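PDB 3IJ3: cytosol aminopeptidase from Coxiella burnetii, which probably acts as a metal-dependent aminopeptidase of the M17 family, removing residues from the N termini of peptides, with manganese as the likely native metal. Local coordinates for residues G134-Y143 / I170-P180; Y97-K106 / L455-I463. All coordinates share one frame; numbering follows the deposited sequence. Where two conformers were deposited one is given.

Interaction 1 (G134-Y143 / I170-P180); sequences GLGSYQFNAY and IYLIRDLINTP
Tyr138 and Phe140 run beside Tyr171 and Asp175 of the helix ending at Asn178, with CA atoms 7.4 Å apart for Tyr138 and Tyr171 and 6.8 Å for Phe140 and Asp175. A type I turn, Leu135 to Tyr138, starts the extended run. Tyr138 carries much of the contact. Its CG stands anti to the backbone N (chi1 180°), which sends the ring across the helix. One face lies on the aliphatic part of Arg174, whose CD sits over the ring centre. The CD1 edge points at the face of Tyr171 in a T-shaped stack, planes at 78°. At the far end, Tyr138 OH donates to Asp175 OD1 at 2.6 Å, on the anti side of the carboxylate. Asn178 ND2 donates to Tyr138 OH at 3.1 Å. The hydroxyl thus donates once and accepts once, which fixes the end of the ring. A water donates to Asp175 OD1 and Gln139 O, tying the carboxylate to the loop backbone.

Two helix side chains hold the end of helix 123-135 and the start of the turn. Tyr171 OH gives a 2.7 Å bond to Gly134 O, from the face opposite Ser137 N. The extended Arg174 chain brings NH1 to Leu135 O at 2.8 Å, nearly straight at 167°. Leu135 CD2 packs on Ile170 CG2. Phe140 lays its ring face over Asn178 CB, 3.6 Å from the CB to the centroid. Further on, Pro180 CD meets Tyr143 CE2.

Arg174 NH2 also forms a salt bridge with Glu466, and Asn178 OD1 accepts from Gly465 N. Leu172 and Leu176 meet helices 186-200 and 275-289; Asn178 meets strand 445-454. The contact fastens the chain after helix 123-135 to the C-terminal end of helix 157-178.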
loop_
_atom_site.group_PDB
_atom_site.type_symbol
_atom_site.label_atom_id
_atom_site.label_comp_id
_atom_site.label_asym_id
_atom_site.label_seq_id
_atom_site.Cartn_x
_atom_site.Cartn_y
_atom_site.Cartn_z
ATOM N N GLY A 134 27.223 6.235 34.944
ATOM C CA GLY A 134 25.995 5.753 35.550
ATOM C C GLY A 134 24.902 5.475 34.513
ATOM O O GLY A 134 24.245 4.443 34.571
ATOM N N LEU A 135 24.744 6.380 33.554
ATOM C CA LEU A 135 23.730 6.218 32.492
ATOM C C LEU A 135 23.956 4.970 31.654
ATOM O O LEU A 135 22.997 4.305 31.238
ATOM C CB LEU A 135 23.660 7.452 31.605
ATOM C CG LEU A 135 23.141 8.701 32.330
ATOM C CD1 LEU A 135 23.092 9.889 31.397
ATOM C CD2 LEU A 135 21.751 8.440 32.955
ATOM N N GLY A 136 25.224 4.626 31.424
ATOM C CA GLY A 136 25.553 3.429 30.689
ATOM C C GLY A 136 25.445 2.153 31.492
ATOM O O GLY A 136 25.587 1.071 30.924
ATOM N N SER A 137 25.228 2.263 32.804
ATOM C CA SER A 137 25.061 1.095 33.685
ATOM C C SER A 137 23.584 0.657 33.821
ATOM O O SER A 137 23.255 -0.329 34.488
ATOM C CB SER A 137 25.648 1.393 35.072
ATOM O OG SER A 137 27.033 1.691 34.956
ATOM N N TYR A 138 22.696 1.422 33.191
ATOM C CA TYR A 138 21.270 1.164 33.244
ATOM C C TYR A 138 20.826 -0.135 32.563
ATOM O O TYR A 138 21.216 -0.425 31.419
ATOM C CB TYR A 138 20.523 2.342 32.584
ATOM C CG TYR A 138 19.015 2.198 32.569
ATOM C CD1 TYR A 138 18.236 2.633 33.633
ATOM C CD2 TYR A 138 18.365 1.645 31.470
ATOM C CE1 TYR A 138 16.855 2.487 33.626
ATOM C CE2 TYR A 138 16.994 1.506 31.435
ATOM C CZ TYR A 138 16.224 1.924 32.516
ATOM O OH TYR A 138 14.849 1.774 32.458
ATOM N N GLN A 139 19.994 -0.882 33.286
ATOM C CA GLN A 139 19.385 -2.106 32.799
ATOM C C GLN A 139 17.927 -2.141 33.267
ATOM O O GLN A 139 17.650 -2.013 34.466
ATOM C CB GLN A 139 20.146 -3.321 33.338
ATOM C CG GLN A 139 21.542 -3.439 32.781
ATOM C CD GLN A 139 22.210 -4.754 33.180
ATOM O OE1 GLN A 139 22.493 -4.985 34.335
ATOM N NE2 GLN A 139 22.468 -5.602 32.203
ATOM N N PHE A 140 16.990 -2.234 32.338
ATOM C CA PHE A 140 15.564 -2.327 32.708
ATOM C C PHE A 140 15.317 -3.823 32.997
ATOM O O PHE A 140 15.300 -4.629 32.071
ATOM C CB PHE A 140 14.710 -1.815 31.581
ATOM C CG PHE A 140 13.256 -1.764 31.912
ATOM C CD1 PHE A 140 12.792 -0.918 32.917
ATOM C CD2 PHE A 140 12.343 -2.521 31.193
ATOM C CE1 PHE A 140 11.450 -0.851 33.236
ATOM C CE2 PHE A 140 10.985 -2.454 31.485
ATOM C CZ PHE A 140 10.534 -1.627 32.517
ATOM N N ASN A 141 15.101 -4.172 34.263
ATOM C CA ASN A 141 14.966 -5.591 34.665
ATOM C C ASN A 141 13.645 -6.009 35.301
ATOM O O ASN A 141 13.572 -7.042 35.988
ATOM C CB ASN A 141 16.110 -5.944 35.613
ATOM C CG ASN A 141 16.074 -5.135 36.902
ATOM O OD1 ASN A 141 15.280 -4.202 37.042
ATOM N ND2 ASN A 141 16.939 -5.495 37.852
ATOM N N ALA A 142 12.595 -5.241 35.060
ATOM C CA ALA A 142 11.291 -5.555 35.616
ATOM C C ALA A 142 10.650 -6.830 35.040
ATOM O O ALA A 142 9.781 -7.412 35.679
ATOM C CB ALA A 142 10.349 -4.374 35.449
ATOM N N TYR A 143 11.081 -7.258 33.856
ATOM C CA TYR A 143 10.473 -8.414 33.193
ATOM C C TYR A 143 11.420 -9.545 32.854
ATOM O O TYR A 143 10.978 -10.565 32.337
ATOM C CB TYR A 143 9.721 -7.953 31.930
ATOM C CG TYR A 143 8.661 -6.962 32.266
ATOM C CD1 TYR A 143 7.380 -7.381 32.592
ATOM C CD2 TYR A 143 8.956 -5.618 32.355
ATOM C CE1 TYR A 143 6.404 -6.473 32.943
ATOM C CE2 TYR A 143 7.989 -4.713 32.699
ATOM C CZ TYR A 143 6.727 -5.152 33.010
ATOM O OH TYR A 143 5.753 -4.264 33.359
ATOM N N ILE A 170 16.834 10.522 35.538
ATOM C CA ILE A 170 16.890 9.931 34.184
ATOM C C ILE A 170 16.454 8.464 34.233
ATOM O O ILE A 170 15.754 8.009 33.321
ATOM C CB ILE A 170 18.262 10.135 33.515
ATOM C CG1 ILE A 170 18.491 11.642 33.280
ATOM C CG2 ILE A 170 18.362 9.300 32.204
ATOM C CD1 ILE A 170 19.926 12.022 32.944
ATOM N N TYR A 171 16.879 7.734 35.259
ATOM C CA TYR A 171 16.435 6.350 35.446
ATOM C C TYR A 171 14.907 6.261 35.563
ATOM O O TYR A 171 14.273 5.326 35.021
ATOM C CB TYR A 171 17.092 5.729 36.659
ATOM C CG TYR A 171 18.465 5.094 36.410
ATOM C CD1 TYR A 171 19.381 5.635 35.508
ATOM C CD2 TYR A 171 18.858 3.997 37.152
ATOM C CE1 TYR A 171 20.664 5.047 35.330
ATOM C CE2 TYR A 171 20.106 3.421 36.986
ATOM C CZ TYR A 171 21.000 3.939 36.070
ATOM O OH TYR A 171 22.253 3.320 35.961
ATOM N N LEU A 172 14.309 7.207 36.287
ATOM C CA LEU A 172 12.860 7.246 36.436
ATOM C C LEU A 172 12.197 7.419 35.061
ATOM O O LEU A 172 11.242 6.717 34.726
ATOM C CB LEU A 172 12.427 8.368 37.376
ATOM C CG LEU A 172 10.933 8.621 37.502
ATOM C CD1 LEU A 172 10.231 7.370 38.074
ATOM C CD2 LEU A 172 10.704 9.855 38.427
ATOM N N ILE A 173 12.687 8.388 34.278
ATOM C CA ILE A 173 12.151 8.650 32.934
ATOM C C ILE A 173 12.263 7.405 32.062
ATOM O O ILE A 173 11.289 6.999 31.406
ATOM C CB ILE A 173 12.865 9.858 32.282
ATOM C CG1 ILE A 173 12.493 11.135 33.029
ATOM C CG2 ILE A 173 12.488 10.014 30.798
ATOM C CD1 ILE A 173 13.302 12.360 32.642
ATOM N N ARG A 174 13.450 6.797 32.061
ATOM C CA ARG A 174 13.674 5.578 31.289
ATOM C C ARG A 174 12.742 4.474 31.732
ATOM O O ARG A 174 12.158 3.798 30.891
ATOM C CB ARG A 174 15.129 5.130 31.392
ATOM C CG ARG A 174 16.105 6.018 30.625
ATOM C CD ARG A 174 17.526 5.581 30.912
ATOM N NE ARG A 174 18.509 6.267 30.077
ATOM C CZ ARG A 174 19.808 5.974 30.064
ATOM N NH1 ARG A 174 20.292 5.054 30.887
ATOM N NH2 ARG A 174 20.638 6.634 29.260
ATOM N N ASP A 175 12.590 4.295 33.049
ATOM C CA ASP A 175 11.720 3.244 33.600
ATOM C C ASP A 175 10.255 3.438 33.196
ATOM O O ASP A 175 9.598 2.480 32.765
ATOM C CB ASP A 175 11.802 3.161 35.147
ATOM C CG ASP A 175 13.099 2.519 35.671
ATOM O OD1 ASP A 175 13.858 1.889 34.909
ATOM O OD2 ASP A 175 13.332 2.621 36.905
ATOM N N LEU A 176 9.741 4.668 33.318
ATOM C CA LEU A 176 8.352 4.929 32.976
ATOM C C LEU A 176 8.093 4.653 31.489
ATOM O O LEU A 176 7.101 4.035 31.128
ATOM C CB LEU A 176 7.967 6.368 33.337
ATOM C CG LEU A 176 7.941 6.670 34.841
ATOM C CD1 LEU A 176 7.724 8.209 35.083
ATOM C CD2 LEU A 176 6.866 5.844 35.562
ATOM N N ILE A 177 8.985 5.130 30.626
ATOM C CA ILE A 177 8.837 4.910 29.177
ATOM C C ILE A 177 8.952 3.422 28.834
ATOM O O ILE A 177 8.140 2.888 28.071
ATOM C CB ILE A 177 9.850 5.751 28.379
ATOM C CG1 ILE A 177 9.511 7.232 28.523
ATOM C CG2 ILE A 177 9.855 5.352 26.853
ATOM C CD1 ILE A 177 10.614 8.167 28.060
ATOM N N ASN A 178 9.945 2.761 29.415
ATOM C CA ASN A 178 10.147 1.326 29.167
ATOM C C ASN A 178 9.026 0.403 29.669
ATOM O O ASN A 178 8.861 -0.715 29.164
ATOM C CB ASN A 178 11.482 0.865 29.764
ATOM C CG ASN A 178 12.686 1.292 28.945
ATOM O OD1 ASN A 178 12.604 1.399 27.720
ATOM N ND2 ASN A 178 13.833 1.410 29.597
ATOM N N THR A 179 8.283 0.829 30.684
ATOM C CA THR A 179 7.237 -0.052 31.234
ATOM C C THR A 179 6.153 -0.263 30.193
ATOM O O THR A 179 5.598 0.691 29.652
ATOM C CB THR A 179 6.628 0.529 32.517
ATOM O OG1 THR A 179 7.669 0.736 33.479
ATOM C CG2 THR A 179 5.558 -0.450 33.117
ATOM N N PRO A 180 5.857 -1.514 29.886
ATOM C CA PRO A 180 4.773 -1.795 28.945
ATOM C C PRO A 180 3.492 -1.068 29.313
ATOM O O PRO A 180 3.166 -0.928 30.516
ATOM C CB PRO A 180 4.564 -3.296 29.117
ATOM C CG PRO A 180 5.860 -3.802 29.499
ATOM C CD PRO A 180 6.489 -2.747 30.373
HETATM O O HOH W 1 15.350 -0.188 35.791
#

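Interaction 2 (Y97-K106 / L455-I463); sequences YSWDFGGLSK and LEDLPGRPI
Arg461 lies flat on Trp99 and forms the main side-chain contact. Its guanidinium is stacked on the indole with planes only 11° apart. Arg461 CZ is 3.9 Å from the centroid of the five-membered ring of Trp99, a cation-pi arrangement. Arg461 CD covers the six-membered ring in a CH-pi contact. A bend at chi3 (-70°) folds the guanidinium back over its own turn. There NE and NH2 both grip Pro459 O, at 2.8 Å from Arg461 NE and 3.0 Å from Arg461 NH2. The second bond lies in the carbonyl plane; the first comes from above it. This side-on grip holds the group level with the indole. Leu458 CB lies over the rim of the opposite face of the guanidinium. One water accepts from Arg461 NH2 and is hydrogen-bonded to Tyr97 OH, bridging the two.

The backbones come closest where two glycines face each other, Gly102 CA and Gly460 CA being 3.7 Å apart. Neither residue has a side chain to hold the backbones apart. Gly460 also has a positive phi, in the type II turn from Leu458 to Arg461. Beside the glycines, Pro459 CB rests 3.7 Å from Gly103 N. At the outer rim, Lys106 NZ is hydrogen-bonded to Tyr149 OH.

Outward from the turn, Pro462 O accepts from Asn454 ND2. The other wall, residues 97-106, is backed by helix 123-135 and by strands 38-43 and 85-91, on which Phe101 and Leu104 pack. The turn between strands 445-454 and 464-465 is thus pressed against the N-terminal domain.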
loop_
_atom_site.group_PDB
_atom_site.type_symbol
_atom_site.label_atom_id
_atom_site.label_comp_id
_atom_site.label_asym_id
_atom_site.label_seq_id
_atom_site.Cartn_x
_atom_site.Cartn_y
_atom_site.Cartn_z
ATOM N N TYR A 97 34.059 15.573 25.266
ATOM C CA TYR A 97 32.855 14.897 24.731
ATOM C C TYR A 97 31.990 14.177 25.798
ATOM O O TYR A 97 30.758 14.217 25.734
ATOM C CB TYR A 97 33.239 13.955 23.595
ATOM C CG TYR A 97 32.074 13.223 23.004
ATOM C CD1 TYR A 97 31.042 13.918 22.377
ATOM C CD2 TYR A 97 32.013 11.839 23.026
ATOM C CE1 TYR A 97 29.965 13.251 21.830
ATOM C CE2 TYR A 97 30.942 11.162 22.471
ATOM C CZ TYR A 97 29.924 11.877 21.871
ATOM O OH TYR A 97 28.860 11.211 21.324
ATOM N N SER A 98 32.631 13.507 26.744
ATOM C CA SER A 98 31.934 12.842 27.875
ATOM C C SER A 98 31.184 11.526 27.632
ATOM O O SER A 98 31.323 10.607 28.452
ATOM C CB SER A 98 31.024 13.843 28.613
ATOM O OG SER A 98 31.796 14.955 29.064
ATOM N N TRP A 99 30.374 11.417 26.569
ATOM C CA TRP A 99 29.642 10.170 26.318
ATOM C C TRP A 99 30.519 8.942 26.131
ATOM O O TRP A 99 30.014 7.840 26.269
ATOM C CB TRP A 99 28.676 10.231 25.113
ATOM C CG TRP A 99 27.336 10.858 25.337
ATOM C CD1 TRP A 99 26.829 11.952 24.694
ATOM C CD2 TRP A 99 26.319 10.423 26.251
ATOM N NE1 TRP A 99 25.566 12.226 25.145
ATOM C CE2 TRP A 99 25.225 11.310 26.106
ATOM C CE3 TRP A 99 26.231 9.385 27.191
ATOM C CZ2 TRP A 99 24.050 11.187 26.851
ATOM C CZ3 TRP A 99 25.052 9.259 27.940
ATOM C CH2 TRP A 99 23.978 10.162 27.758
ATOM N N ASP A 100 31.810 9.080 25.805
ATOM C CA ASP A 100 32.634 7.860 25.673
ATOM C C ASP A 100 32.645 7.105 27.007
ATOM O O ASP A 100 32.714 5.857 27.039
ATOM C CB ASP A 100 34.067 8.169 25.239
ATOM C CG ASP A 100 34.152 8.759 23.830
ATOM O OD1 ASP A 100 33.609 8.129 22.895
ATOM O OD2 ASP A 100 34.803 9.815 23.662
ATOM N N PHE A 101 32.572 7.864 28.114
ATOM C CA PHE A 101 32.522 7.263 29.453
ATOM C C PHE A 101 31.253 6.436 29.650
ATOM O O PHE A 101 31.219 5.515 30.454
ATOM C CB PHE A 101 32.649 8.324 30.555
ATOM C CG PHE A 101 34.015 8.928 30.646
ATOM C CD1 PHE A 101 34.962 8.394 31.522
ATOM C CD2 PHE A 101 34.369 10.000 29.849
ATOM C CE1 PHE A 101 36.219 8.918 31.587
ATOM C CE2 PHE A 101 35.638 10.532 29.914
ATOM C CZ PHE A 101 36.562 9.996 30.790
ATOM N N GLY A 102 30.200 6.760 28.905
ATOM C CA GLY A 102 28.957 5.989 29.000
ATOM C C GLY A 102 29.107 4.529 28.610
ATOM O O GLY A 102 28.334 3.672 29.053
ATOM N N GLY A 103 30.088 4.213 27.763
ATOM C CA GLY A 103 30.279 2.828 27.349
ATOM C C GLY A 103 31.072 1.953 28.307
ATOM O O GLY A 103 31.190 0.756 28.078
ATOM N N LEU A 104 31.572 2.521 29.401
ATOM C CA LEU A 104 32.463 1.777 30.306
ATOM C C LEU A 104 31.906 0.531 30.988
ATOM O O LEU A 104 32.581 -0.499 31.030
ATOM C CB LEU A 104 33.089 2.712 31.344
ATOM C CG LEU A 104 34.167 3.665 30.832
ATOM C CD1 LEU A 104 34.418 4.735 31.881
ATOM C CD2 LEU A 104 35.457 2.904 30.481
ATOM N N SER A 105 30.681 0.601 31.510
ATOM C CA SER A 105 30.121 -0.567 32.192
ATOM C C SER A 105 30.086 -1.811 31.320
ATOM O O SER A 105 30.259 -2.929 31.819
ATOM C CB SER A 105 28.742 -0.277 32.776
ATOM O OG SER A 105 28.884 0.507 33.934
ATOM N N LYS A 106 29.884 -1.629 30.021
ATOM C CA LYS A 106 29.823 -2.776 29.094
ATOM C C LYS A 106 31.173 -3.401 28.706
ATOM O O LYS A 106 31.210 -4.519 28.187
ATOM C CB LYS A 106 29.058 -2.410 27.821
ATOM C CG LYS A 106 27.551 -2.280 28.004
ATOM C CD LYS A 106 26.898 -1.965 26.659
ATOM C CE LYS A 106 25.393 -1.871 26.723
ATOM N NZ LYS A 106 24.736 -3.156 27.042
ATOM N N LEU A 455 16.797 4.136 19.452
ATOM C CA LEU A 455 16.570 3.030 18.515
ATOM C C LEU A 455 17.757 2.062 18.471
ATOM O O LEU A 455 17.594 0.885 18.207
ATOM C CB LEU A 455 16.329 3.591 17.119
ATOM C CG LEU A 455 15.004 4.325 16.956
ATOM C CD1 LEU A 455 15.006 5.205 15.729
ATOM C CD2 LEU A 455 13.838 3.315 16.932
ATOM N N GLU A 456 18.940 2.570 18.753
ATOM C CA GLU A 456 20.161 1.778 18.711
ATOM C C GLU A 456 20.907 1.855 20.031
ATOM O O GLU A 456 20.779 2.818 20.749
ATOM C CB GLU A 456 21.112 2.400 17.692
ATOM C CG GLU A 456 20.593 2.603 16.279
ATOM C CD GLU A 456 21.361 3.718 15.554
ATOM O OE1 GLU A 456 21.393 4.870 16.074
ATOM O OE2 GLU A 456 21.900 3.459 14.457
ATOM N N ASP A 457 21.710 0.837 20.318
ATOM C CA ASP A 457 22.510 0.777 21.536
ATOM C C ASP A 457 23.796 1.594 21.358
ATOM O O ASP A 457 24.724 1.136 20.701
ATOM C CB ASP A 457 22.882 -0.679 21.794
ATOM C CG ASP A 457 23.771 -0.848 22.995
ATOM O OD1 ASP A 457 23.476 -0.257 24.040
ATOM O OD2 ASP A 457 24.746 -1.612 22.894
ATOM N N LEU A 458 23.875 2.760 21.982
ATOM C CA LEU A 458 25.034 3.642 21.838
ATOM C C LEU A 458 25.624 3.814 23.241
ATOM O O LEU A 458 24.924 3.583 24.230
ATOM C CB LEU A 458 24.607 4.989 21.283
ATOM C CG LEU A 458 23.926 5.031 19.911
ATOM C CD1 LEU A 458 23.357 6.427 19.666
ATOM C CD2 LEU A 458 24.878 4.611 18.806
ATOM N N PRO A 459 26.892 4.247 23.337
ATOM C CA PRO A 459 27.492 4.415 24.661
ATOM C C PRO A 459 26.686 5.330 25.563
ATOM O O PRO A 459 26.416 6.494 25.210
ATOM C CB PRO A 459 28.870 5.013 24.353
ATOM C CG PRO A 459 29.156 4.590 22.961
ATOM C CD PRO A 459 27.814 4.687 22.275
ATOM N N GLY A 460 26.285 4.777 26.708
ATOM C CA GLY A 460 25.532 5.489 27.705
ATOM C C GLY A 460 24.046 5.553 27.425
ATOM O O GLY A 460 23.295 6.051 28.267
ATOM N N ARG A 461 23.627 4.989 26.291
ATOM C CA ARG A 461 22.235 5.100 25.778
ATOM C C ARG A 461 21.669 3.758 25.288
ATOM O O ARG A 461 21.711 3.443 24.103
ATOM C CB ARG A 461 22.257 6.147 24.660
ATOM C CG ARG A 461 22.483 7.574 25.209
ATOM C CD ARG A 461 23.080 8.496 24.182
ATOM N NE ARG A 461 24.475 8.107 23.916
ATOM C CZ ARG A 461 25.236 8.602 22.936
ATOM N NH1 ARG A 461 24.734 9.498 22.091
ATOM N NH2 ARG A 461 26.497 8.182 22.790
ATOM N N PRO A 462 21.174 2.947 26.221
ATOM C CA PRO A 462 20.631 1.631 25.888
ATOM C C PRO A 462 19.343 1.743 25.102
ATOM O O PRO A 462 18.617 2.713 25.267
ATOM C CB PRO A 462 20.368 0.996 27.256
ATOM C CG PRO A 462 21.011 1.894 28.277
ATOM C CD PRO A 462 21.173 3.213 27.674
ATOM N N ILE A 463 19.070 0.757 24.263
ATOM C CA ILE A 463 17.832 0.739 23.476
ATOM C C ILE A 463 16.640 0.823 24.407
ATOM O O ILE A 463 16.560 0.087 25.390
ATOM C CB ILE A 463 17.717 -0.539 22.615
ATOM C CG1 ILE A 463 18.698 -0.508 21.433
ATOM C CG2 ILE A 463 16.322 -0.652 22.028
ATOM C CD1 ILE A 463 18.851 -1.898 20.741
HETATM O O HOH W 2 28.592 8.748 21.206
#

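Overall arrangement
From the N terminus, residues 97-106 come first, next to the N-terminal sheet. The chain then passes through helix 123-135 to residues 134-143, and through strand 151-154 and helix 157-178 to residues 170-180. There interaction 1 closes a short loop of 26 residues. Interaction 2 closes much later, when residues 455-463 return after strand 445-454. Its loop spans 348 residues, and interaction 1 is nested inside it. The two contacts touch: Leu135 packs on Trp99, and Arg174 NH2 reaches Gly460 O. Together they join the N-terminal sheet and helix 123-135 to helix 157-178 and the loop before strand 464-465, probably linking the two domains.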